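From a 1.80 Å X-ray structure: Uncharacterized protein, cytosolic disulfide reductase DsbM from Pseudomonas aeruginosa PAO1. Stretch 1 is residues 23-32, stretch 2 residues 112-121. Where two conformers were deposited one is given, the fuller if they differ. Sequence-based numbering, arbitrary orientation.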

# COMPACT_ATOMS: atom_id res chain seq x y z
N ALA A 23 5.71 1.16 -6.50
CA ALA A 23 4.58 1.10 -7.42
C ALA A 23 3.49 2.11 -7.10
O ALA A 23 2.45 2.12 -7.76
CB ALA A 23 3.98 -0.31 -7.43
N SER A 24 3.69 2.97 -6.09
CA SER A 24 2.67 3.96 -5.77
C SER A 24 2.30 4.83 -6.97
O SER A 24 1.10 5.13 -7.12
CB SER A 24 3.15 4.83 -4.59
OG SER A 24 2.09 5.64 -4.10
N PRO A 25 3.22 5.26 -7.84
CA PRO A 25 2.77 6.01 -9.02
C PRO A 25 1.91 5.19 -9.96
O PRO A 25 1.08 5.75 -10.69
CB PRO A 25 4.08 6.46 -9.68
CG PRO A 25 5.13 6.30 -8.65
CD PRO A 25 4.69 5.17 -7.79
N LEU A 26 2.07 3.86 -9.97
CA LEU A 26 1.23 3.02 -10.81
C LEU A 26 -0.20 2.95 -10.28
O LEU A 26 -1.16 2.97 -11.05
CB LEU A 26 1.82 1.62 -10.93
CG LEU A 26 3.27 1.53 -11.40
CD1 LEU A 26 3.65 0.08 -11.68
CD2 LEU A 26 3.50 2.40 -12.63
N LEU A 27 -0.35 2.86 -8.95
CA LEU A 27 -1.69 2.90 -8.37
C LEU A 27 -2.34 4.26 -8.60
O LEU A 27 -3.53 4.34 -8.92
CB LEU A 27 -1.64 2.58 -6.88
CG LEU A 27 -2.97 2.63 -6.14
CD1 LEU A 27 -3.97 1.66 -6.77
CD2 LEU A 27 -2.77 2.32 -4.67
N ALA A 28 -1.57 5.34 -8.46
CA ALA A 28 -2.12 6.67 -8.68
C ALA A 28 -2.55 6.85 -10.14
O ALA A 28 -3.62 7.40 -10.41
CB ALA A 28 -1.10 7.74 -8.29
N ALA A 29 -1.73 6.38 -11.08
CA ALA A 29 -2.08 6.48 -12.49
C ALA A 29 -3.30 5.62 -12.81
O ALA A 29 -4.14 6.01 -13.63
CB ALA A 29 -0.89 6.08 -13.36
N ALA A 30 -3.41 4.45 -12.18
CA ALA A 30 -4.55 3.58 -12.44
C ALA A 30 -5.85 4.22 -11.98
O ALA A 30 -6.90 4.07 -12.63
CB ALA A 30 -4.36 2.23 -11.75
N CYS A 31 -5.81 4.95 -10.86
CA CYS A 31 -7.01 5.60 -10.34
C CYS A 31 -7.48 6.77 -11.19
O CYS A 31 -8.53 7.34 -10.90
CB CYS A 31 -6.76 6.07 -8.90
SG CYS A 31 -6.56 4.72 -7.73
N GLU A 32 -6.74 7.13 -12.24
CA GLU A 32 -7.13 8.21 -13.14
C GLU A 32 -7.75 7.70 -14.43
O GLU A 32 -8.17 8.52 -15.26
CB GLU A 32 -5.91 9.08 -13.47
CG GLU A 32 -5.25 9.70 -12.25
CD GLU A 32 -3.83 10.15 -12.54
OE1 GLU A 32 -3.39 10.03 -13.71
OE2 GLU A 32 -3.15 10.63 -11.61
N GLY A 112 -9.36 4.85 0.27
CA GLY A 112 -8.37 3.83 0.57
C GLY A 112 -7.05 4.05 -0.14
O GLY A 112 -5.99 4.04 0.48
N ALA A 113 -7.11 4.27 -1.46
CA ALA A 113 -5.89 4.47 -2.23
C ALA A 113 -5.14 5.72 -1.78
O ALA A 113 -3.91 5.72 -1.69
CB ALA A 113 -6.21 4.54 -3.72
N ALA A 114 -5.88 6.80 -1.50
CA ALA A 114 -5.23 8.02 -1.02
C ALA A 114 -4.61 7.81 0.35
O ALA A 114 -3.53 8.35 0.64
CB ALA A 114 -6.24 9.17 -0.98
N MET A 115 -5.26 7.03 1.21
CA MET A 115 -4.71 6.80 2.54
C MET A 115 -3.46 5.93 2.47
O MET A 115 -2.49 6.17 3.20
CB MET A 115 -5.76 6.17 3.45
CG MET A 115 -5.21 5.48 4.69
SD MET A 115 -4.34 6.58 5.84
CE MET A 115 -5.38 8.02 5.86
N LEU A 116 -3.46 4.92 1.59
CA LEU A 116 -2.26 4.10 1.41
C LEU A 116 -1.08 4.94 0.96
O LEU A 116 0.03 4.81 1.49
CB LEU A 116 -2.52 2.97 0.41
CG LEU A 116 -1.31 2.11 0.03
CD1 LEU A 116 -0.75 1.39 1.25
CD2 LEU A 116 -1.66 1.12 -1.08
N ALA A 117 -1.30 5.82 -0.02
CA ALA A 117 -0.22 6.69 -0.49
C ALA A 117 0.28 7.60 0.63
O ALA A 117 1.49 7.85 0.74
CB ALA A 117 -0.70 7.53 -1.68
N ARG A 118 -0.63 8.11 1.46
CA ARG A 118 -0.23 8.98 2.56
C ARG A 118 0.54 8.20 3.62
O ARG A 118 1.52 8.70 4.19
CB ARG A 118 -1.45 9.65 3.18
CG ARG A 118 -1.12 10.63 4.30
CD ARG A 118 -0.38 11.85 3.77
NE ARG A 118 0.14 12.69 4.83
CZ ARG A 118 1.36 12.58 5.36
NH1 ARG A 118 2.19 11.64 4.91
NH2 ARG A 118 1.75 13.39 6.32
N ILE A 119 0.09 6.97 3.92
CA ILE A 119 0.78 6.11 4.87
C ILE A 119 2.21 5.85 4.42
O ILE A 119 3.16 5.92 5.22
CB ILE A 119 0.01 4.79 5.06
CG1 ILE A 119 -1.20 4.98 5.97
CG2 ILE A 119 0.92 3.69 5.61
CD1 ILE A 119 -2.12 3.77 6.03
N GLN A 120 2.39 5.55 3.13
CA GLN A 120 3.72 5.25 2.62
C GLN A 120 4.62 6.48 2.69
O GLN A 120 5.81 6.36 3.00
CB GLN A 120 3.64 4.72 1.20
CG GLN A 120 2.96 3.36 1.09
CD GLN A 120 2.49 3.05 -0.31
OE1 GLN A 120 2.02 3.93 -1.03
NE2 GLN A 120 2.61 1.79 -0.71
N ARG A 121 4.07 7.66 2.40
CA ARG A 121 4.85 8.89 2.56
C ARG A 121 5.23 9.11 4.02
O ARG A 121 6.37 9.49 4.32
CB ARG A 121 4.07 10.09 2.02
CG ARG A 121 3.93 10.11 0.50
CD ARG A 121 3.26 11.39 0.03
NE ARG A 121 3.49 11.65 -1.38
CZ ARG A 121 2.59 11.45 -2.34
NH1 ARG A 121 1.39 10.99 -2.04
NH2 ARG A 121 2.90 11.71 -3.61
O HOH W 1 2.95 7.02 -1.84

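How do the two stretches meet where stretch 2 begins? They are two helices whose N-to-C directions differ by 158°, so they run nearly antiparallel, and the early turns of stretch 2 lie beside the later part of stretch 1. Gly 112 takes no part in the contact, but the next residue, Ala 113, does much of the work. Its CA-to-CB bond points toward stretch 1, and the methyl meets two side chains: CB lies 4.0 Å from SG of Cys 31 and 4.2 Å from CD2 of Leu 27. Those partners are four residues apart, about one helical turn, so both reach the same side of their chain. A single methyl suits this place, since it fills the space against both partners without needing a polar mate. Cys 31, just past the end of its helix, is otherwise exposed and gives up only a little surface here; its chi1 of -68° (m) accompanies the approach of SG to Ala 113.

What does the helix offer one turn further on? Ala 114 points away and Met 115 is out of reach, so the next contact falls to Leu 116. Its CD2 lies 3.9 Å from CD2 of Leu 27, an apolar contact between two buried side chains. Both leucines have chi1 near t and chi2 near p, and both direct their CA-to-CB bonds toward the opposite stretch. Leu 27 CD2 is thus the closest atom of its residue to both Ala 113 and Leu 116. Branched, wholly apolar side chains fit here because they can pack by shape alone. Leu 27 has 48 Å² covered by stretch 2, the largest share of any residue in the pair.

Where do the backbones come closest in register? Ala 117 CA and Ser 24 CA are 6.6 Å apart, against 7.6 Å between the CA atoms of Ala 113 and Leu 27. The small side chains at this end suit the shorter spacing: Ala 117 CB is 4.1 Å from Ser 24 OG. The carbonyl of Ala 117 also contributes, although its O already accepts a hydrogen bond from Arg 121 N within the helix. Water 1 donates a hydrogen bond to Ala 117 O, with the water oxygen 3.1 Å from that atom.

How is the polar end of the contact joined? Arg 118 and Ile 119 are out of reach, and Gln 120 brings its side chain back toward stretch 1. Its OE1 stands 3.5 Å from Ser 24 OG, yet no direct hydrogen bond links the stretches. Water 1 makes the connection instead: its oxygen lies 2.8 Å from Ser 24 OG in a hydrogen bond, and it donates a weak one to Gln 120 OE1 at 3.3 Å. Serine and glutamine suit this end because their polar atoms can share that water. Altogether 209 Å² is buried, a modest contact combining apolar packing with one water bridge.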